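Local coordinates for catalase (Corynebacterium glutamicum, PDB 4B7H), which breaks hydrogen peroxide down to water and oxygen at a haem group, carries bound NADPH, and is held here with the inhibitor nitric oxide, at residues G141-M153 with W288-K300. Residues are numbered along the deposited sequence; the frame is centred on the assembly and turned at random.
With NDP (NADPH dihydro-nicotinamide-adenine-dinucleotide phosphate), chain H.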
ATOM      1  N   GLY A 141      -6.940  17.723 -20.915  1.00  8.40           N
ATOM      2  CA  GLY A 141      -6.192  18.543 -21.845  1.00  8.61           C
ATOM      3  C   GLY A 141      -5.126  19.392 -21.186  1.00  8.75           C
ATOM      4  O   GLY A 141      -4.824  19.219 -20.004  1.00  8.37           O
ATOM      5  N   ASN A 142      -4.537  20.289 -21.972  1.00  8.58           N
ATOM      6  CA  ASN A 142      -3.529  21.242 -21.504  1.00  9.17           C
ATOM      7  C   ASN A 142      -3.864  22.612 -22.079  1.00  8.21           C
ATOM      8  O   ASN A 142      -4.752  22.727 -22.928  1.00  9.10           O
ATOM      9  CB  ASN A 142      -2.126  20.833 -21.974  1.00  9.82           C
ATOM     10  CG  ASN A 142      -1.443  19.832 -21.049  1.00 10.37           C
ATOM     11  OD1 ASN A 142      -1.657  19.826 -19.833  1.00 13.04           O
ATOM     12  ND2 ASN A 142      -0.585  19.003 -21.625  1.00  8.74           N
ATOM     13  N   ASN A 143      -3.136  23.640 -21.650  1.00  8.38           N
ATOM     14  CA  ASN A 143      -3.307  24.987 -22.191  1.00  8.45           C
ATOM     15  C   ASN A 143      -2.501  25.236 -23.483  1.00  9.13           C
ATOM     16  O   ASN A 143      -2.217  26.391 -23.831  1.00 11.08           O
ATOM     17  CB  ASN A 143      -2.959  26.039 -21.132  1.00  9.11           C
ATOM     18  CG  ASN A 143      -1.480  26.084 -20.833  1.00 10.43           C
ATOM     19  OD1 ASN A 143      -0.736  25.170 -21.193  1.00 10.00           O
ATOM     20  ND2 ASN A 143      -1.043  27.145 -20.175  1.00 11.55           N
ATOM     21  N   THR A 144      -2.149  24.151 -24.177  1.00  8.87           N
ATOM     22  CA  THR A 144      -1.450  24.175 -25.463  1.00  8.99           C
ATOM     23  C   THR A 144      -2.108  23.190 -26.426  1.00  8.97           C
ATOM     24  O   THR A 144      -2.560  22.112 -26.012  1.00  8.80           O
ATOM     25  CB  THR A 144       0.031  23.772 -25.320  1.00  9.32           C
ATOM     26  OG1 THR A 144       0.564  23.485 -26.618  1.00 10.43           O
ATOM     27  CG2 THR A 144       0.177  22.530 -24.423  1.00  9.61           C
ATOM     28  N   PRO A 145      -2.161  23.546 -27.721  1.00  9.89           N
ATOM     29  CA  PRO A 145      -2.772  22.683 -28.736  1.00  9.91           C
ATOM     30  C   PRO A 145      -1.852  21.533 -29.154  1.00  9.76           C
ATOM     31  O   PRO A 145      -2.264  20.675 -29.936  1.00  9.95           O
ATOM     32  CB  PRO A 145      -2.976  23.642 -29.916  1.00 10.38           C
ATOM     33  CG  PRO A 145      -1.804  24.576 -29.788  1.00 10.43           C
ATOM     34  CD  PRO A 145      -1.738  24.835 -28.298  1.00 10.77           C
ATOM     35  N   THR A 146      -0.628  21.510 -28.632  1.00  9.88           N
ATOM     36  CA  THR A 146       0.367  20.526 -29.044  1.00  9.64           C
ATOM     37  C   THR A 146       1.136  20.009 -27.818  1.00  9.78           C
ATOM     38  O   THR A 146       0.738  20.276 -26.687  1.00 11.16           O
ATOM     39  CB  THR A 146       1.292  21.128 -30.149  1.00 10.56           C
ATOM     40  OG1 THR A 146       2.154  20.121 -30.684  1.00 10.59           O
ATOM     41  CG2 THR A 146       2.113  22.301 -29.612  1.00 11.87           C
ATOM     42  N   PHE A 147       2.208  19.249 -28.026  1.00  8.68           N
ATOM     43  CA  PHE A 147       3.007  18.753 -26.902  1.00  8.73           C
ATOM     44  C   PHE A 147       4.405  18.398 -27.390  1.00  8.68           C
ATOM     45  O   PHE A 147       4.683  18.478 -28.589  1.00  9.63           O
ATOM     46  CB  PHE A 147       2.332  17.548 -26.250  1.00 10.01           C
ATOM     47  CG  PHE A 147       2.760  17.293 -24.819  1.00 10.07           C
ATOM     48  CD1 PHE A 147       2.455  18.204 -23.819  1.00 11.68           C
ATOM     49  CD2 PHE A 147       3.421  16.120 -24.474  1.00 11.12           C
ATOM     50  CE1 PHE A 147       2.828  17.969 -22.489  1.00 12.51           C
ATOM     51  CE2 PHE A 147       3.798  15.875 -23.152  1.00 12.57           C
ATOM     52  CZ  PHE A 147       3.490  16.799 -22.159  1.00 13.61           C
ATOM     53  N   PHE A 148       5.261  17.985 -26.456  1.00  9.84           N
ATOM     54  CA  PHE A 148       6.695  17.853 -26.690  1.00  9.80           C
ATOM     55  C   PHE A 148       7.113  16.617 -27.483  1.00  9.50           C
ATOM     56  O   PHE A 148       8.244  16.563 -27.973  1.00  9.97           O
ATOM     57  CB  PHE A 148       7.444  17.779 -25.355  1.00 10.10           C
ATOM     58  CG  PHE A 148       7.222  18.959 -24.440  1.00  8.59           C
ATOM     59  CD1 PHE A 148       8.067  20.065 -24.492  1.00  9.59           C
ATOM     60  CD2 PHE A 148       6.206  18.935 -23.486  1.00  8.77           C
ATOM     61  CE1 PHE A 148       7.883  21.144 -23.623  1.00  9.47           C
ATOM     62  CE2 PHE A 148       6.019  20.013 -22.613  1.00  9.05           C
ATOM     63  CZ  PHE A 148       6.862  21.110 -22.683  1.00  9.69           C
ATOM     64  N   LEU A 149       6.240  15.610 -27.560  1.00  9.19           N
ATOM     65  CA  LEU A 149       6.650  14.294 -28.064  1.00  9.28           C
ATOM     66  C   LEU A 149       5.553  13.656 -28.887  1.00  8.87           C
ATOM     67  O   LEU A 149       4.391  14.060 -28.786  1.00  9.52           O
ATOM     68  CB  LEU A 149       6.988  13.351 -26.908  1.00  8.77           C
ATOM     69  CG  LEU A 149       8.065  13.766 -25.907  1.00 10.09           C
ATOM     70  CD1 LEU A 149       7.985  12.873 -24.679  1.00 10.76           C
ATOM     71  CD2 LEU A 149       9.460  13.722 -26.543  1.00 10.87           C
ATOM     72  N   ARG A 150       5.919  12.660 -29.695  1.00  8.27           N
ATOM     73  CA  ARG A 150       4.939  11.918 -30.490  1.00  8.24           C
ATOM     74  C   ARG A 150       4.947  10.419 -30.198  1.00  8.98           C
ATOM     75  O   ARG A 150       4.323   9.627 -30.918  1.00 10.16           O
ATOM     76  CB  ARG A 150       5.123  12.185 -31.997  1.00  9.51           C
ATOM     77  CG  ARG A 150       6.462  11.735 -32.578  1.00  9.74           C
ATOM     78  CD  ARG A 150       6.582  12.108 -34.061  1.00  9.63           C
ATOM     79  NE  ARG A 150       6.655  13.559 -34.253  1.00  9.63           N
ATOM     80  CZ  ARG A 150       7.760  14.250 -34.537  1.00  9.85           C
ATOM     81  NH1 ARG A 150       8.935  13.638 -34.681  1.00 10.45           N
ATOM     82  NH2 ARG A 150       7.682  15.568 -34.687  1.00 10.20           N
ATOM     83  N   ASP A 151       5.627  10.018 -29.131  1.00  9.10           N
ATOM     84  CA  ASP A 151       5.614   8.610 -28.761  1.00  9.32           C
ATOM     85  C   ASP A 151       5.718   8.480 -27.251  1.00  8.38           C
ATOM     86  O   ASP A 151       6.613   9.056 -26.627  1.00  9.02           O
ATOM     87  CB  ASP A 151       6.762   7.879 -29.465  1.00  9.38           C
ATOM     88  CG  ASP A 151       6.538   6.386 -29.561  1.00 10.87           C
ATOM     89  OD1 ASP A 151       6.208   5.783 -28.519  1.00 11.51           O
ATOM     90  OD2 ASP A 151       6.699   5.813 -30.669  1.00 10.53           O
ATOM     91  N   GLY A 152       4.790   7.725 -26.664  1.00  8.63           N
ATOM     92  CA  GLY A 152       4.747   7.550 -25.224  1.00  8.20           C
ATOM     93  C   GLY A 152       5.981   6.900 -24.638  1.00  7.77           C
ATOM     94  O   GLY A 152       6.265   7.068 -23.451  1.00  8.71           O
ATOM     95  N   MET A 153       6.723   6.161 -25.460  1.00  9.01           N
ATOM     96  CA  MET A 153       7.968   5.552 -25.010  1.00  8.74           C
ATOM     97  C   MET A 153       8.923   6.611 -24.437  1.00  8.31           C
ATOM     98  O   MET A 153       9.718   6.317 -23.543  1.00  8.75           O
ATOM     99  CB  MET A 153       8.643   4.815 -26.170  1.00  9.46           C
ATOM    100  CG  MET A 153       9.924   4.082 -25.778  1.00  9.76           C
ATOM    101  SD  MET A 153       9.664   2.782 -24.553  1.00 10.10           S
ATOM    102  CE  MET A 153       9.132   1.450 -25.631  1.00 10.53           C
ATOM    103  N   TRP A 288       0.201  17.948 -43.151  1.00 12.52           N
ATOM    104  CA  TRP A 288       0.852  17.391 -41.964  1.00 12.12           C
ATOM    105  C   TRP A 288       0.181  16.090 -41.552  1.00 11.09           C
ATOM    106  O   TRP A 288      -1.006  15.881 -41.823  1.00 12.66           O
ATOM    107  CB  TRP A 288       0.808  18.390 -40.801  1.00 12.40           C
ATOM    108  CG  TRP A 288       1.745  19.531 -40.992  1.00 12.28           C
ATOM    109  CD1 TRP A 288       3.105  19.461 -41.098  1.00 12.92           C
ATOM    110  CD2 TRP A 288       1.402  20.922 -41.122  1.00 12.14           C
ATOM    111  NE1 TRP A 288       3.628  20.722 -41.278  1.00 11.91           N
ATOM    112  CE2 TRP A 288       2.607  21.635 -41.290  1.00 12.61           C
ATOM    113  CE3 TRP A 288       0.199  21.628 -41.095  1.00 15.03           C
ATOM    114  CZ2 TRP A 288       2.639  23.028 -41.441  1.00 13.54           C
ATOM    115  CZ3 TRP A 288       0.232  23.010 -41.241  1.00 14.28           C
ATOM    116  CH2 TRP A 288       1.443  23.693 -41.416  1.00 13.77           C
ATOM    117  N   ASN A 289       0.925  15.211 -40.885  1.00 11.28           N
ATOM    118  CA  ASN A 289       0.308  14.003 -40.350  1.00 11.33           C
ATOM    119  C   ASN A 289      -0.729  14.413 -39.307  1.00 10.50           C
ATOM    120  O   ASN A 289      -0.395  15.104 -38.342  1.00 11.72           O
ATOM    121  CB  ASN A 289       1.361  13.091 -39.723  1.00 10.87           C
ATOM    122  CG  ASN A 289       0.786  11.752 -39.275  1.00 11.39           C
ATOM    123  OD1 ASN A 289      -0.150  11.699 -38.477  1.00 12.11           O
ATOM    124  ND2 ASN A 289       1.352  10.663 -39.786  1.00 11.83           N
ATOM    125  N   PRO A 290      -1.996  14.008 -39.503  1.00 11.55           N
ATOM    126  CA  PRO A 290      -3.066  14.532 -38.646  1.00 11.84           C
ATOM    127  C   PRO A 290      -3.123  13.880 -37.265  1.00 11.00           C
ATOM    128  O   PRO A 290      -3.913  14.320 -36.434  1.00 11.72           O
ATOM    129  CB  PRO A 290      -4.337  14.233 -39.452  1.00 13.18           C
ATOM    130  CG  PRO A 290      -3.986  13.055 -40.282  1.00 15.57           C
ATOM    131  CD  PRO A 290      -2.524  13.192 -40.615  1.00 11.84           C
ATOM    132  N   PHE A 291      -2.287  12.871 -37.036  1.00  9.87           N
ATOM    133  CA  PHE A 291      -2.288  12.108 -35.787  1.00 10.67           C
ATOM    134  C   PHE A 291      -1.020  12.330 -34.959  1.00 10.12           C
ATOM    135  O   PHE A 291      -0.857  11.727 -33.901  1.00 10.82           O
ATOM    136  CB  PHE A 291      -2.441  10.615 -36.092  1.00 10.77           C
ATOM    137  CG  PHE A 291      -3.563  10.307 -37.045  1.00 11.15           C
ATOM    138  CD1 PHE A 291      -4.870  10.684 -36.744  1.00 11.94           C
ATOM    139  CD2 PHE A 291      -3.313   9.641 -38.238  1.00 12.46           C
ATOM    140  CE1 PHE A 291      -5.909  10.395 -37.623  1.00 14.00           C
ATOM    141  CE2 PHE A 291      -4.347   9.350 -39.120  1.00 14.97           C
ATOM    142  CZ  PHE A 291      -5.645   9.727 -38.809  1.00 13.95           C
ATOM    143  N   ASP A 292      -0.120  13.176 -35.465  1.00  9.78           N
ATOM    144  CA  ASP A 292       1.136  13.523 -34.800  1.00  9.70           C
ATOM    145  C   ASP A 292       0.845  14.668 -33.848  1.00  9.79           C
ATOM    146  O   ASP A 292       0.528  15.777 -34.283  1.00 10.16           O
ATOM    147  CB  ASP A 292       2.161  13.952 -35.860  1.00 10.89           C
ATOM    148  CG  ASP A 292       3.504  14.380 -35.272  1.00 10.70           C
ATOM    149  OD1 ASP A 292       3.650  14.500 -34.033  1.00 10.85           O
ATOM    150  OD2 ASP A 292       4.439  14.611 -36.073  1.00 11.71           O
ATOM    151  N   LEU A 293       0.921  14.388 -32.547  1.00  9.38           N
ATOM    152  CA  LEU A 293       0.610  15.377 -31.521  1.00  9.62           C
ATOM    153  C   LEU A 293       1.433  16.662 -31.636  1.00  9.73           C
ATOM    154  O   LEU A 293       0.958  17.746 -31.254  1.00  9.76           O
ATOM    155  CB  LEU A 293       0.802  14.743 -30.144  1.00 10.28           C
ATOM    156  CG  LEU A 293       0.546  15.596 -28.905  1.00  9.55           C
ATOM    157  CD1 LEU A 293      -0.887  16.149 -28.893  1.00 10.46           C
ATOM    158  CD2 LEU A 293       0.838  14.765 -27.663  1.00 10.04           C
ATOM    159  N   THR A 294       2.646  16.552 -32.184  1.00  9.17           N
ATOM    160  CA  THR A 294       3.508  17.721 -32.370  1.00  9.86           C
ATOM    161  C   THR A 294       3.077  18.600 -33.549  1.00  9.82           C
ATOM    162  O   THR A 294       3.696  19.636 -33.811  1.00 10.17           O
ATOM    163  CB  THR A 294       5.001  17.317 -32.547  1.00  9.49           C
ATOM    164  OG1 THR A 294       5.183  16.674 -33.819  1.00 10.05           O
ATOM    165  CG2 THR A 294       5.462  16.387 -31.426  1.00 11.33           C
ATOM    166  N   LYS A 295       2.026  18.185 -34.256  1.00  9.86           N
ATOM    167  CA  LYS A 295       1.491  18.948 -35.387  1.00 10.88           C
ATOM    168  C   LYS A 295       0.082  19.441 -35.088  1.00 10.86           C
ATOM    169  O   LYS A 295      -0.831  18.638 -34.864  1.00 11.92           O
ATOM    170  CB  LYS A 295       1.439  18.087 -36.653  1.00 10.46           C
ATOM    171  CG  LYS A 295       2.761  17.450 -37.045  1.00 11.26           C
ATOM    172  CD  LYS A 295       3.765  18.495 -37.497  1.00 11.24           C
ATOM    173  CE  LYS A 295       5.031  17.840 -38.014  1.00 10.38           C
ATOM    174  NZ  LYS A 295       5.773  17.155 -36.924  1.00 10.70           N
ATOM    175  N   THR A 296      -0.108  20.756 -35.087  1.00 10.76           N
ATOM    176  CA  THR A 296      -1.454  21.314 -35.020  1.00 10.93           C
ATOM    177  C   THR A 296      -2.106  21.289 -36.400  1.00 11.23           C
ATOM    178  O   THR A 296      -1.411  21.252 -37.428  1.00 11.67           O
ATOM    179  CB  THR A 296      -1.443  22.755 -34.481  1.00 10.79           C
ATOM    180  OG1 THR A 296      -0.475  23.536 -35.195  1.00 12.31           O
ATOM    181  CG2 THR A 296      -1.098  22.765 -33.005  1.00 11.54           C
ATOM    182  N   TRP A 297      -3.437  21.288 -36.430  1.00 11.86           N
ATOM    183  CA  TRP A 297      -4.171  21.485 -37.677  1.00 11.65           C
ATOM    184  C   TRP A 297      -4.358  22.979 -37.851  1.00 11.27           C
ATOM    185  O   TRP A 297      -4.893  23.649 -36.961  1.00 12.12           O
ATOM    186  CB  TRP A 297      -5.563  20.867 -37.609  1.00 12.36           C
ATOM    187  CG  TRP A 297      -5.657  19.373 -37.463  1.00 11.50           C
ATOM    188  CD1 TRP A 297      -4.650  18.451 -37.548  1.00 11.82           C
ATOM    189  CD2 TRP A 297      -6.859  18.635 -37.201  1.00 11.27           C
ATOM    190  NE1 TRP A 297      -5.159  17.178 -37.349  1.00 12.44           N
ATOM    191  CE2 TRP A 297      -6.512  17.270 -37.141  1.00 12.52           C
ATOM    192  CE3 TRP A 297      -8.199  19.004 -37.008  1.00 11.48           C
ATOM    193  CZ2 TRP A 297      -7.457  16.271 -36.893  1.00 12.81           C
ATOM    194  CZ3 TRP A 297      -9.136  18.007 -36.758  1.00 11.34           C
ATOM    195  CH2 TRP A 297      -8.759  16.659 -36.701  1.00 12.73           C
ATOM    196  N   SER A 298      -3.940  23.517 -38.991  1.00 13.28           N
ATOM    197  CA  SER A 298      -4.116  24.944 -39.218  1.00 14.18           C
ATOM    198  C   SER A 298      -5.589  25.347 -39.166  1.00 12.48           C
ATOM    199  O   SER A 298      -6.451  24.675 -39.747  1.00 12.91           O
ATOM    200  CB  SER A 298      -3.513  25.360 -40.554  1.00 14.12           C
ATOM    201  OG  SER A 298      -3.814  26.722 -40.809  1.00 15.84           O
ATOM    202  N   GLN A 299      -5.871  26.441 -38.463  1.00 13.08           N
ATOM    203  CA  GLN A 299      -7.229  26.960 -38.358  1.00 14.92           C
ATOM    204  C   GLN A 299      -7.675  27.630 -39.652  1.00 16.11           C
ATOM    205  O   GLN A 299      -8.851  27.960 -39.818  1.00 15.98           O
ATOM    206  CB  GLN A 299      -7.351  27.897 -37.154  1.00 14.99           C
ATOM    207  CG  GLN A 299      -7.169  27.132 -35.841  1.00 15.94           C
ATOM    208  CD  GLN A 299      -6.783  28.006 -34.671  1.00 20.15           C
ATOM    209  OE1 GLN A 299      -5.659  28.513 -34.590  1.00 20.89           O
ATOM    210  NE2 GLN A 299      -7.704  28.162 -33.739  1.00 17.68           N
ATOM    211  N   LYS A 300      -6.736  27.814 -40.577  1.00 15.14           N
ATOM    212  CA  LYS A 300      -7.084  28.276 -41.916  1.00 17.07           C
ATOM    213  C   LYS A 300      -7.647  27.120 -42.737  1.00 17.40           C
ATOM    214  O   LYS A 300      -8.459  27.326 -43.635  1.00 21.70           O
ATOM    215  CB  LYS A 300      -5.869  28.877 -42.619  1.00 19.88           C
ATOM    216  CG  LYS A 300      -5.149  29.926 -41.795  1.00 23.72           C
ATOM    217  CD  LYS A 300      -4.109  30.659 -42.621  1.00 31.90           C
ATOM    218  CE  LYS A 300      -3.028  31.269 -41.742  1.00 40.18           C
ATOM    219  NZ  LYS A 300      -2.176  32.235 -42.499  1.00 40.02           N
TER
HETATM  220  PA  NDP H1520      -3.784  30.990 -37.137  1.00 19.80           P
HETATM  221  O1A NDP H1520      -3.379  32.391 -37.413  1.00 21.02           O
HETATM  222  O2A NDP H1520      -5.140  30.666 -37.662  1.00 21.48           O
HETATM  223  O5B NDP H1520      -3.742  30.762 -35.552  1.00 20.25           O
HETATM  224  C5B NDP H1520      -2.622  31.168 -34.804  1.00 17.75           C
HETATM  225  C4B NDP H1520      -2.887  30.749 -33.367  1.00 18.07           C
HETATM  226  O4B NDP H1520      -1.767  31.103 -32.567  1.00 16.70           O
HETATM  227  C3B NDP H1520      -4.117  31.460 -32.801  1.00 18.82           C
HETATM  228  O3B NDP H1520      -4.906  30.543 -32.066  1.00 20.05           O
HETATM  229  C2B NDP H1520      -3.494  32.516 -31.907  1.00 16.06           C
HETATM  230  O2B NDP H1520      -4.316  32.985 -30.855  1.00 18.78           O
HETATM  231  C1B NDP H1520      -2.252  31.777 -31.431  1.00 16.89           C
HETATM  232  N9A NDP H1520      -1.273  32.651 -30.755  1.00 16.35           N
HETATM  233  C8A NDP H1520      -1.232  34.023 -30.764  1.00 16.32           C
HETATM  234  N7A NDP H1520      -0.195  34.432 -29.998  1.00 17.09           N
HETATM  235  C5A NDP H1520       0.426  33.337 -29.492  1.00 17.72           C
HETATM  236  C6A NDP H1520       1.530  33.185 -28.656  1.00 17.25           C
HETATM  237  N6A NDP H1520       1.970  34.216 -27.933  1.00 16.92           N
HETATM  238  N1A NDP H1520       1.944  31.917 -28.317  1.00 17.73           N
HETATM  239  C2A NDP H1520       1.267  30.811 -28.790  1.00 19.55           C
HETATM  240  N3A NDP H1520       0.171  30.968 -29.616  1.00 17.61           N
HETATM  241  C4A NDP H1520      -0.243  32.213 -29.961  1.00 16.52           C
HETATM  242  O3  NDP H1520      -2.643  30.009 -37.738  1.00 19.49           O
HETATM  243  PN  NDP H1520      -2.668  28.395 -37.662  1.00 18.28           P
HETATM  244  O1N NDP H1520      -3.897  27.915 -36.971  1.00 17.58           O
HETATM  245  O2N NDP H1520      -2.328  27.914 -39.023  1.00 19.92           O
HETATM  246  O5D NDP H1520      -1.404  28.058 -36.722  1.00 18.18           O
HETATM  247  C5D NDP H1520      -0.197  28.783 -36.866  1.00 15.88           C
HETATM  248  C4D NDP H1520       0.687  28.526 -35.663  1.00 17.19           C
HETATM  249  O4D NDP H1520       0.031  29.005 -34.506  1.00 16.76           O
HETATM  250  C3D NDP H1520       0.917  27.038 -35.450  1.00 16.88           C
HETATM  251  O3D NDP H1520       2.095  26.595 -36.108  1.00 19.64           O
HETATM  252  C2D NDP H1520       0.992  26.920 -33.938  1.00 15.76           C
HETATM  253  O2D NDP H1520       2.325  27.038 -33.525  1.00 16.39           O
HETATM  254  C1D NDP H1520       0.238  28.133 -33.402  1.00 15.89           C
HETATM  255  N1N NDP H1520      -1.058  27.753 -32.799  1.00 15.98           N
HETATM  256  C2N NDP H1520      -1.882  26.912 -33.490  1.00 17.90           C
HETATM  257  C3N NDP H1520      -3.115  26.513 -32.996  1.00 17.38           C
HETATM  258  C7N NDP H1520      -3.934  25.576 -33.822  1.00 18.47           C
HETATM  259  O7N NDP H1520      -4.803  24.696 -33.169  1.00 19.56           O
HETATM  260  N7N NDP H1520      -3.809  25.573 -35.145  1.00 19.91           N
HETATM  261  C4N NDP H1520      -3.637  26.985 -31.655  1.00 15.96           C
HETATM  262  C5N NDP H1520      -2.656  27.902 -30.982  1.00 15.78           C
HETATM  263  C6N NDP H1520      -1.435  28.236 -31.571  1.00 16.83           C
HETATM  264  P2B NDP H1520      -5.203  34.323 -31.034  1.00 19.04           P
HETATM  265  O1X NDP H1520      -4.274  35.447 -31.441  1.00 21.55           O
HETATM  266  O2X NDP H1520      -6.246  34.058 -32.099  1.00 20.64           O
HETATM  267  O3X NDP H1520      -5.859  34.600 -29.694  1.00 21.13           O
HETATM  268  O   HOH W   1      -2.317  19.152 -32.402  1.00 13.33           O
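Between the haem pocket and the NADPH site, Pro145 and Thr296 meet at the nicotinamide end of the cofactor: Thr296 CG2 lies 3.7 Å from Pro145 CB, while Pro145 CG packs 3.6 Å from C4N of NDP. From there the 288-300 loop follows the dinucleotide, Trp297 O accepting from the carboxamide N7N and Ser298 OG bonding to the phosphate oxygen O2N. The hydroxyl of Thr146, set anti to its own N (chi1 -172°), donates to Leu293 O at 2.7 Å, in the carbonyl plane and on a lone pair. Leu293 CD2 reaches Phe147 CB at 3.5 Å, and both residues belong to the haem pocket. At the far end Arg150, bent at chi3 (67°), presents the edge of its guanidinium: NE donates to Asp292 OD1 (3.2 Å) with the two planes perpendicular, and NH2 to Thr294 OG1 (2.9 Å). OD1 is gripped three times, since Thr294 N donates to it, closing an Asx turn, and Thr294 OG1 donates too. Asp292 OD2 pairs with Arg150 NE (3.1 Å) and Lys295 NZ in a salt-bridge network; NZ and Arg150 NH2, two donors 3.3 Å apart, converge on this carboxylate, and Asp452 is a second acidic partner, of NH2. Helix 343-359 packs Met344 on Phe147 and Leu293, helix 187-194 lies against Pro145 and Thr146, and the contact joins the loop after strand 135-142 to that between strands 270-279 and 305-314.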